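PDB 4CD8: endo-beta-1,4-mannanase from Alicyclobacillus acidocaldarius, which hydrolyses internal beta-1,4-mannosidic linkages of mannans, as an endo-acting glycoside hydrolase of family GH113. Local coordinates for residues A[184-192]-A[212-220]; A[32-40]-A[79-88]. All coordinates share one frame; numbering follows the deposited sequence.

Contact 1: A[184-192]-A[212-220]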
loop_
_atom_site.group_PDB
_atom_site.type_symbol
_atom_site.label_atom_id
_atom_site.label_comp_id
_atom_site.label_asym_id
_atom_site.label_seq_id
_atom_site.Cartn_x
_atom_site.Cartn_y
_atom_site.Cartn_z
ATOM N N GLY A 184 -0.614 -14.160 1.968
ATOM C CA GLY A 184 0.000 -15.471 1.908
ATOM C C GLY A 184 1.510 -15.493 2.009
ATOM O O GLY A 184 2.105 -16.583 1.975
ATOM N N ARG A 185 2.136 -14.307 2.125
ATOM C CA ARG A 185 3.615 -14.259 2.220
ATOM C C ARG A 185 4.104 -13.817 3.564
ATOM O O ARG A 185 5.337 -13.797 3.777
ATOM C CB ARG A 185 4.234 -13.345 1.168
ATOM C CG ARG A 185 3.942 -13.787 -0.288
ATOM C CD ARG A 185 4.784 -15.013 -0.667
ATOM N NE ARG A 185 6.218 -14.718 -0.536
ATOM C CZ ARG A 185 7.193 -15.623 -0.492
ATOM N NH1 ARG A 185 6.945 -16.924 -0.618
ATOM N NH2 ARG A 185 8.454 -15.213 -0.390
ATOM N N GLU A 186 3.182 -13.504 4.461
ATOM C CA GLU A 186 3.552 -12.967 5.789
ATOM C C GLU A 186 4.517 -13.875 6.506
ATOM O O GLU A 186 5.499 -13.393 7.108
ATOM C CB GLU A 186 2.297 -12.714 6.653
ATOM C CG GLU A 186 1.387 -11.601 6.140
ATOM C CD GLU A 186 0.244 -12.094 5.247
ATOM O OE1 GLU A 186 0.390 -13.151 4.612
ATOM O OE2 GLU A 186 -0.791 -11.410 5.221
ATOM N N GLU A 187 4.282 -15.171 6.428
ATOM C CA GLU A 187 5.112 -16.141 7.135
ATOM C C GLU A 187 6.373 -16.525 6.362
ATOM O O GLU A 187 7.244 -17.188 6.892
ATOM C CB GLU A 187 4.298 -17.396 7.544
ATOM C CG GLU A 187 3.791 -18.271 6.396
ATOM C CD GLU A 187 2.442 -17.838 5.855
ATOM O OE1 GLU A 187 2.296 -16.662 5.495
ATOM O OE2 GLU A 187 1.523 -18.688 5.752
ATOM N N HIS A 188 6.504 -16.056 5.117
ATOM C CA HIS A 188 7.598 -16.478 4.265
ATOM C C HIS A 188 8.765 -15.490 4.131
ATOM O O HIS A 188 9.894 -15.888 3.786
ATOM C CB HIS A 188 7.033 -16.806 2.897
ATOM C CG HIS A 188 6.188 -18.031 2.904
ATOM N ND1 HIS A 188 4.827 -18.007 2.703
ATOM C CD2 HIS A 188 6.511 -19.321 3.106
ATOM C CE1 HIS A 188 4.354 -19.240 2.743
ATOM N NE2 HIS A 188 5.355 -20.057 2.979
ATOM N N VAL A 189 8.505 -14.227 4.416
ATOM C CA VAL A 189 9.512 -13.195 4.301
ATOM C C VAL A 189 10.543 -13.388 5.429
ATOM O O VAL A 189 10.174 -13.630 6.594
ATOM C CB VAL A 189 8.872 -11.814 4.417
ATOM C CG1 VAL A 189 9.919 -10.696 4.617
ATOM C CG2 VAL A 189 8.054 -11.527 3.176
ATOM N N ARG A 190 11.818 -13.300 5.070
ATOM C CA ARG A 190 12.890 -13.607 5.995
ATOM C C ARG A 190 13.649 -12.396 6.520
ATOM O O ARG A 190 14.604 -12.582 7.289
ATOM C CB ARG A 190 13.864 -14.598 5.342
ATOM C CG ARG A 190 13.252 -15.909 4.890
ATOM C CD ARG A 190 12.649 -16.721 6.006
ATOM N NE ARG A 190 13.657 -17.146 6.988
ATOM C CZ ARG A 190 14.335 -18.289 6.888
ATOM N NH1 ARG A 190 14.135 -19.105 5.848
ATOM N NH2 ARG A 190 15.228 -18.635 7.834
ATOM N N PHE A 191 13.228 -11.189 6.154
ATOM C CA PHE A 191 13.917 -9.970 6.577
ATOM C C PHE A 191 13.019 -9.023 7.397
ATOM O O PHE A 191 13.292 -7.832 7.467
ATOM C CB PHE A 191 14.576 -9.283 5.376
ATOM C CG PHE A 191 13.625 -8.991 4.237
ATOM C CD1 PHE A 191 12.865 -7.835 4.239
ATOM C CD2 PHE A 191 13.550 -9.847 3.143
ATOM C CE1 PHE A 191 12.013 -7.525 3.192
ATOM C CE2 PHE A 191 12.678 -9.549 2.060
ATOM C CZ PHE A 191 11.905 -8.406 2.110
ATOM N N TRP A 192 11.988 -9.557 8.073
ATOM C CA TRP A 192 11.125 -8.707 8.885
ATOM C C TRP A 192 11.891 -7.998 10.016
ATOM O O TRP A 192 11.496 -6.931 10.437
ATOM C CB TRP A 192 9.953 -9.467 9.512
ATOM C CG TRP A 192 8.881 -9.963 8.562
ATOM C CD1 TRP A 192 8.417 -11.216 8.493
ATOM C CD2 TRP A 192 8.122 -9.188 7.577
ATOM N NE1 TRP A 192 7.393 -11.296 7.546
ATOM C CE2 TRP A 192 7.196 -10.066 6.997
ATOM C CE3 TRP A 192 8.099 -7.848 7.215
ATOM C CZ2 TRP A 192 6.310 -9.656 6.003
ATOM C CZ3 TRP A 192 7.244 -7.436 6.211
ATOM C CH2 TRP A 192 6.351 -8.344 5.617
ATOM N N ARG A 212 -7.381 -17.514 8.575
ATOM C CA ARG A 212 -6.083 -16.875 8.374
ATOM C C ARG A 212 -5.530 -16.133 9.576
ATOM O O ARG A 212 -4.298 -15.994 9.713
ATOM C CB ARG A 212 -6.172 -15.888 7.205
ATOM C CG ARG A 212 -4.842 -15.267 6.779
ATOM C CD ARG A 212 -3.848 -16.309 6.293
ATOM N NE ARG A 212 -2.572 -15.724 5.862
ATOM C CZ ARG A 212 -1.419 -16.398 5.724
ATOM N NH1 ARG A 212 -1.317 -17.691 6.014
ATOM N NH2 ARG A 212 -0.341 -15.756 5.296
ATOM N N VAL A 213 -6.417 -15.640 10.427
ATOM C CA VAL A 213 -6.039 -14.843 11.572
ATOM C C VAL A 213 -4.976 -15.508 12.454
ATOM O O VAL A 213 -4.007 -14.839 12.824
ATOM C CB VAL A 213 -7.289 -14.418 12.390
ATOM C CG1 VAL A 213 -6.880 -13.797 13.705
ATOM C CG2 VAL A 213 -8.104 -13.392 11.613
ATOM N N PRO A 214 -5.102 -16.822 12.736
ATOM C CA PRO A 214 -4.097 -17.395 13.631
ATOM C C PRO A 214 -2.687 -17.326 13.109
ATOM O O PRO A 214 -1.736 -17.119 13.892
ATOM C CB PRO A 214 -4.547 -18.855 13.785
ATOM C CG PRO A 214 -6.011 -18.828 13.538
ATOM C CD PRO A 214 -6.235 -17.739 12.527
ATOM N N VAL A 215 -2.520 -17.454 11.797
ATOM C CA VAL A 215 -1.188 -17.387 11.226
ATOM C C VAL A 215 -0.655 -15.951 11.295
ATOM O O VAL A 215 0.513 -15.738 11.569
ATOM C CB VAL A 215 -1.162 -17.895 9.781
ATOM C CG1 VAL A 215 0.225 -17.670 9.176
ATOM C CG2 VAL A 215 -1.531 -19.363 9.755
ATOM N N LEU A 216 -1.525 -14.970 11.087
ATOM C CA LEU A 216 -1.123 -13.578 11.182
ATOM C C LEU A 216 -0.640 -13.272 12.603
ATOM O O LEU A 216 0.421 -12.631 12.786
ATOM C CB LEU A 216 -2.267 -12.652 10.796
ATOM C CG LEU A 216 -2.795 -12.783 9.366
ATOM C CD1 LEU A 216 -3.986 -11.856 9.152
ATOM C CD2 LEU A 216 -1.727 -12.505 8.329
ATOM N N ARG A 217 -1.408 -13.745 13.592
ATOM C CA ARG A 217 -0.985 -13.575 14.990
ATOM C C ARG A 217 0.367 -14.223 15.210
ATOM O O ARG A 217 1.290 -13.624 15.836
ATOM C CB ARG A 217 -2.026 -14.170 15.931
ATOM C CG ARG A 217 -1.691 -14.058 17.410
ATOM C CD ARG A 217 -2.826 -14.517 18.326
ATOM N NE ARG A 217 -3.664 -15.515 17.694
ATOM C CZ ARG A 217 -4.951 -15.377 17.387
ATOM N NH1 ARG A 217 -5.641 -14.278 17.665
ATOM N NH2 ARG A 217 -5.568 -16.385 16.797
ATOM N N GLU A 218 0.507 -15.450 14.734
ATOM C CA GLU A 218 1.763 -16.188 14.919
ATOM C C GLU A 218 2.966 -15.523 14.289
ATOM O O GLU A 218 4.064 -15.539 14.835
ATOM C CB GLU A 218 1.612 -17.636 14.435
ATOM C CG GLU A 218 0.552 -18.394 15.233
ATOM C CD GLU A 218 -0.125 -19.555 14.494
ATOM O OE1 GLU A 218 0.333 -19.970 13.406
ATOM O OE2 GLU A 218 -1.133 -20.077 15.027
ATOM N N VAL A 219 2.770 -14.925 13.124
ATOM C CA VAL A 219 3.852 -14.214 12.455
ATOM C C VAL A 219 4.256 -12.990 13.271
ATOM O O VAL A 219 5.456 -12.770 13.530
ATOM C CB VAL A 219 3.423 -13.773 11.035
ATOM C CG1 VAL A 219 4.424 -12.763 10.453
ATOM C CG2 VAL A 219 3.314 -14.978 10.105
ATOM N N ALA A 220 3.293 -12.194 13.706
ATOM C CA ALA A 220 3.622 -11.034 14.544
ATOM C C ALA A 220 4.361 -11.468 15.807
ATOM O O ALA A 220 5.397 -10.894 16.177
ATOM C CB ALA A 220 2.358 -10.281 14.895
#
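Arg-212 reaches from helix 209-223 of the TIM barrel into the loop that follows strand 176-182, where its guanidinium meets Glu-186 and Glu-187 in a three-residue salt-bridge network. An arginine suits this place because it can serve several acceptors at once. Its two terminal nitrogens take Glu-187 end-on: Arg-212 NH1 bonds Glu-187 OE2 at 3.0 Å and NH2 bonds OE1 at 2.8 Å, both on the syn side but tilted out of the carboxylate plane, which is turned 32° from that of the guanidinium. NH2 gives its second hydrogen to Glu-186 OE1, also at 2.8 Å, and comes to that oxygen from above its carboxylate plane. Glu-187 is aimed by a first torsion that sets CG between the backbone N and the carbonyl carbon (chi1 67°), the chain then bending at chi2.

The buried Glu-186 has partners outside the two segments as well: its OE2 is hydrogen-bonded to Tyr-204 OH and Ser-200 OG, and Tyr-204 OH also meets Arg-212 NE, so one hydroxyl touches both charged groups and probably helps fix their relative places. Such pairing would probably favour the ionised form of Glu-186.

Leu-216 CD2 packs 3.4 Å from Glu-186 OE2, but Val-219 supplies most of the apolar contact. Branched and compact, it touches two neighbouring residues with its two methyls: Val-219 CG2 lies 3.7 Å from Glu-187 CB, while CG1 rests 3.6 Å from Glu-186 O. That carbonyl is held in turn by the indole of Trp-192, whose NE1 donates to Glu-186 O at 2.9 Å, close to the ring plane.

Contact 2: A[32-40]-A[79-88]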
loop_
_atom_site.group_PDB
_atom_site.type_symbol
_atom_site.label_atom_id
_atom_site.label_comp_id
_atom_site.label_asym_id
_atom_site.label_seq_id
_atom_site.Cartn_x
_atom_site.Cartn_y
_atom_site.Cartn_z
ATOM N N ALA A 32 -7.411 16.646 -7.318
ATOM C CA ALA A 32 -6.622 15.906 -6.306
ATOM C C ALA A 32 -6.740 16.555 -4.934
ATOM O O ALA A 32 -6.913 15.865 -3.942
ATOM C CB ALA A 32 -5.165 15.802 -6.712
ATOM N N ARG A 33 -6.660 17.870 -4.900
ATOM C CA ARG A 33 -6.745 18.605 -3.640
ATOM C C ARG A 33 -8.118 18.481 -3.045
ATOM O O ARG A 33 -8.250 18.253 -1.859
ATOM C CB ARG A 33 -6.314 20.072 -3.815
ATOM C CG ARG A 33 -4.834 20.217 -4.215
ATOM C CD ARG A 33 -4.332 21.652 -4.229
ATOM N NE ARG A 33 -3.990 22.162 -2.890
ATOM C CZ ARG A 33 -2.901 21.834 -2.179
ATOM N NH1 ARG A 33 -1.992 20.966 -2.634
ATOM N NH2 ARG A 33 -2.720 22.369 -0.972
ATOM N N ALA A 34 -9.162 18.531 -3.868
ATOM C CA ALA A 34 -10.499 18.314 -3.378
ATOM C C ALA A 34 -10.698 16.881 -2.865
ATOM O O ALA A 34 -11.355 16.653 -1.832
ATOM C CB ALA A 34 -11.505 18.644 -4.480
ATOM N N SER A 35 -10.138 15.911 -3.575
ATOM C CA SER A 35 -10.284 14.520 -3.190
ATOM C C SER A 35 -9.632 14.275 -1.845
ATOM O O SER A 35 -10.209 13.596 -0.982
ATOM C CB SER A 35 -9.681 13.589 -4.229
ATOM O OG SER A 35 -9.832 12.260 -3.770
ATOM N N MET A 36 -8.446 14.844 -1.678
ATOM C CA MET A 36 -7.724 14.746 -0.374
ATOM C C MET A 36 -8.512 15.367 0.761
ATOM O O MET A 36 -8.554 14.797 1.874
ATOM C CB MET A 36 -6.331 15.355 -0.479
ATOM C CG MET A 36 -5.547 15.225 0.828
ATOM S SD MET A 36 -5.090 13.535 1.292
ATOM C CE MET A 36 -3.735 13.260 0.139
ATOM N N ARG A 37 -9.099 16.539 0.523
ATOM C CA ARG A 37 -9.948 17.145 1.531
ATOM C C ARG A 37 -11.134 16.221 1.928
ATOM O O ARG A 37 -11.437 16.068 3.122
ATOM C CB ARG A 37 -10.467 18.511 1.108
ATOM C CG ARG A 37 -9.402 19.578 1.031
ATOM C CD ARG A 37 -9.979 20.874 0.526
ATOM N NE ARG A 37 -8.977 21.912 0.632
ATOM C CZ ARG A 37 -8.276 22.445 -0.360
ATOM N NH1 ARG A 37 -8.517 22.142 -1.652
ATOM N NH2 ARG A 37 -7.339 23.346 -0.059
ATOM N N ALA A 38 -11.772 15.571 0.947
ATOM C CA ALA A 38 -12.827 14.624 1.269
ATOM C C ALA A 38 -12.294 13.445 2.053
ATOM O O ALA A 38 -12.905 12.977 3.045
ATOM C CB ALA A 38 -13.509 14.145 -0.010
ATOM N N LEU A 39 -11.131 12.955 1.655
ATOM C CA LEU A 39 -10.516 11.832 2.376
ATOM C C LEU A 39 -10.332 12.203 3.855
ATOM O O LEU A 39 -10.626 11.391 4.732
ATOM C CB LEU A 39 -9.205 11.416 1.740
ATOM C CG LEU A 39 -8.426 10.226 2.311
ATOM C CD1 LEU A 39 -7.535 9.652 1.223
ATOM C CD2 LEU A 39 -7.604 10.623 3.556
ATOM N N ALA A 40 -9.851 13.421 4.116
ATOM C CA ALA A 40 -9.549 13.824 5.505
ATOM C C ALA A 40 -10.819 14.046 6.357
ATOM O O ALA A 40 -10.733 14.120 7.600
ATOM C CB ALA A 40 -8.666 15.060 5.539
ATOM N N MET A 79 1.128 17.109 -1.844
ATOM C CA MET A 79 0.101 16.243 -1.261
ATOM C C MET A 79 0.434 15.939 0.189
ATOM O O MET A 79 -0.453 15.888 1.030
ATOM C CB MET A 79 -0.078 14.966 -2.041
ATOM C CG MET A 79 -0.992 15.128 -3.244
ATOM S SD MET A 79 -2.691 15.573 -2.828
ATOM C CE MET A 79 -2.617 17.275 -3.335
ATOM N N ALA A 80 1.700 15.727 0.478
ATOM C CA ALA A 80 2.057 15.480 1.876
ATOM C C ALA A 80 1.745 16.686 2.756
ATOM O O ALA A 80 1.283 16.538 3.916
ATOM C CB ALA A 80 3.514 15.106 1.996
ATOM N N GLU A 81 2.032 17.875 2.246
ATOM C CA GLU A 81 1.834 19.107 3.042
ATOM C C GLU A 81 0.344 19.337 3.311
ATOM O O GLU A 81 -0.071 19.689 4.425
ATOM C CB GLU A 81 2.494 20.253 2.304
ATOM C CG GLU A 81 2.283 21.648 2.811
ATOM C CD GLU A 81 2.767 22.650 1.774
ATOM O OE1 GLU A 81 3.951 22.542 1.402
ATOM O OE2 GLU A 81 1.962 23.488 1.301
ATOM N N LEU A 82 -0.475 19.061 2.300
ATOM C CA LEU A 82 -1.911 19.174 2.426
ATOM C C LEU A 82 -2.448 18.137 3.439
ATOM O O LEU A 82 -3.215 18.457 4.343
ATOM C CB LEU A 82 -2.548 18.960 1.041
ATOM C CG LEU A 82 -4.082 18.974 1.021
ATOM C CD1 LEU A 82 -4.647 20.282 1.593
ATOM C CD2 LEU A 82 -4.605 18.748 -0.406
ATOM N N ALA A 83 -2.015 16.890 3.293
ATOM C CA ALA A 83 -2.447 15.838 4.206
ATOM C C ALA A 83 -2.063 16.216 5.625
ATOM O O ALA A 83 -2.873 16.094 6.554
ATOM C CB ALA A 83 -1.830 14.498 3.864
ATOM N N HIS A 84 -0.823 16.654 5.793
ATOM C CA HIS A 84 -0.397 17.008 7.139
ATOM C C HIS A 84 -1.184 18.171 7.719
ATOM O O HIS A 84 -1.473 18.215 8.922
ATOM C CB HIS A 84 1.097 17.347 7.113
ATOM C CG HIS A 84 1.985 16.146 7.087
ATOM N ND1 HIS A 84 3.157 16.089 6.364
ATOM C CD2 HIS A 84 1.889 14.953 7.727
ATOM C CE1 HIS A 84 3.735 14.915 6.555
ATOM N NE2 HIS A 84 2.988 14.214 7.385
ATOM N N ALA A 85 -1.485 19.150 6.884
ATOM C CA ALA A 85 -2.246 20.311 7.305
ATOM C C ALA A 85 -3.675 19.963 7.683
ATOM O O ALA A 85 -4.328 20.739 8.406
ATOM C CB ALA A 85 -2.230 21.381 6.237
ATOM N N LEU A 86 -4.163 18.852 7.122
ATOM C CA LEU A 86 -5.478 18.324 7.442
ATOM C C LEU A 86 -5.444 17.349 8.635
ATOM O O LEU A 86 -6.449 16.741 8.972
ATOM C CB LEU A 86 -6.085 17.650 6.224
ATOM C CG LEU A 86 -6.325 18.575 5.055
ATOM C CD1 LEU A 86 -6.482 17.730 3.799
ATOM C CD2 LEU A 86 -7.528 19.449 5.323
ATOM N N GLY A 87 -4.275 17.175 9.254
ATOM C CA GLY A 87 -4.200 16.389 10.492
ATOM C C GLY A 87 -3.924 14.914 10.271
ATOM O O GLY A 87 -3.957 14.123 11.191
ATOM N N LEU A 88 -3.645 14.531 9.023
ATOM C CA LEU A 88 -3.287 13.145 8.725
ATOM C C LEU A 88 -1.783 12.860 8.941
ATOM O O LEU A 88 -0.962 13.739 8.742
ATOM C CB LEU A 88 -3.649 12.822 7.262
ATOM C CG LEU A 88 -5.155 12.880 6.969
ATOM C CD1 LEU A 88 -5.384 12.919 5.454
ATOM C CD2 LEU A 88 -5.873 11.692 7.622
HETATM O O HOH W 1 -0.640 22.300 1.719
#
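Met-36 and Leu-82 lie alongside each other, their side chains running opposite ways, where two neighbouring outer helices of the TIM barrel, 30-40 and 73-85, pack side by side. The axes of segments 32-40 and 79-85 run in roughly the same sense, 31° apart and 10.1 Å at closest approach, as suits successive helices of a beta/alpha barrel. Leu-82 CD2 lies 3.8 Å from Met-36 CB, and the flexible methionine, bent at chi2 and chi3, brings its terminal methyl against the other methionine, Met-36 CE standing 3.9 Å from Met-79 SD. Unbranched and pliable, the two thioethers fit a seam between helices without needing polar partners.

Arg-33 closes one border of this seam. Its chain bends at chi3 (80°), laying the guanidinium over Leu-82, with Leu-82 CD2 3.9 Å above the centre of one face, while Met-79 CE touches Arg-33 CG. The long aliphatic stem covers apolar neighbours, and the charged end can reach water: a weak bond from NH2 leads to a water that donates to Glu-81 OE2. Were Arg-33 replaced by alanine, Leu-82 CD2 and the Met-79 methyl would probably lose their cover, and Glu-81 its weak water-mediated link to a positive charge.

Small Ala-40 admits the opposing helix end closely, its CB lying 3.7 Å from Leu-86 CB and 3.9 Å from Leu-88 CD1. Behind this first shell, Phe-18 of strand 13-18 and Leu-49 of strand 46-55 both back Met-36 and Met-79, tying the helices to the barrel wall. A Schellman motif finishes helix 73-85: Gly-87, with its positive phi, turns the chain so that Leu-88 returns inward, Leu-88 N bonding Ala-83 O at 3.0 Å.

Contact 2 closes along the chain before contact 1 opens, so the two stand in series within one catalytic barrel. Their centres are 32 Å apart, their nearest atoms about 22 Å, and they lie on opposite sides of the chain's centre without touching. What they share is the barrel sheet: the helices of contact 2 lean on strands 13-18 and 46-55, whereas contact 1 sits against strands 176-182 and 197-201, across the barrel. One joins two outer helices through apolar side chains; the other fastens a loop to helix 209-223 largely through charges. Each joins a separate part of the shell outside the barrel strands; the bound inhibitor and mannose lie in the pocket of the same barrel.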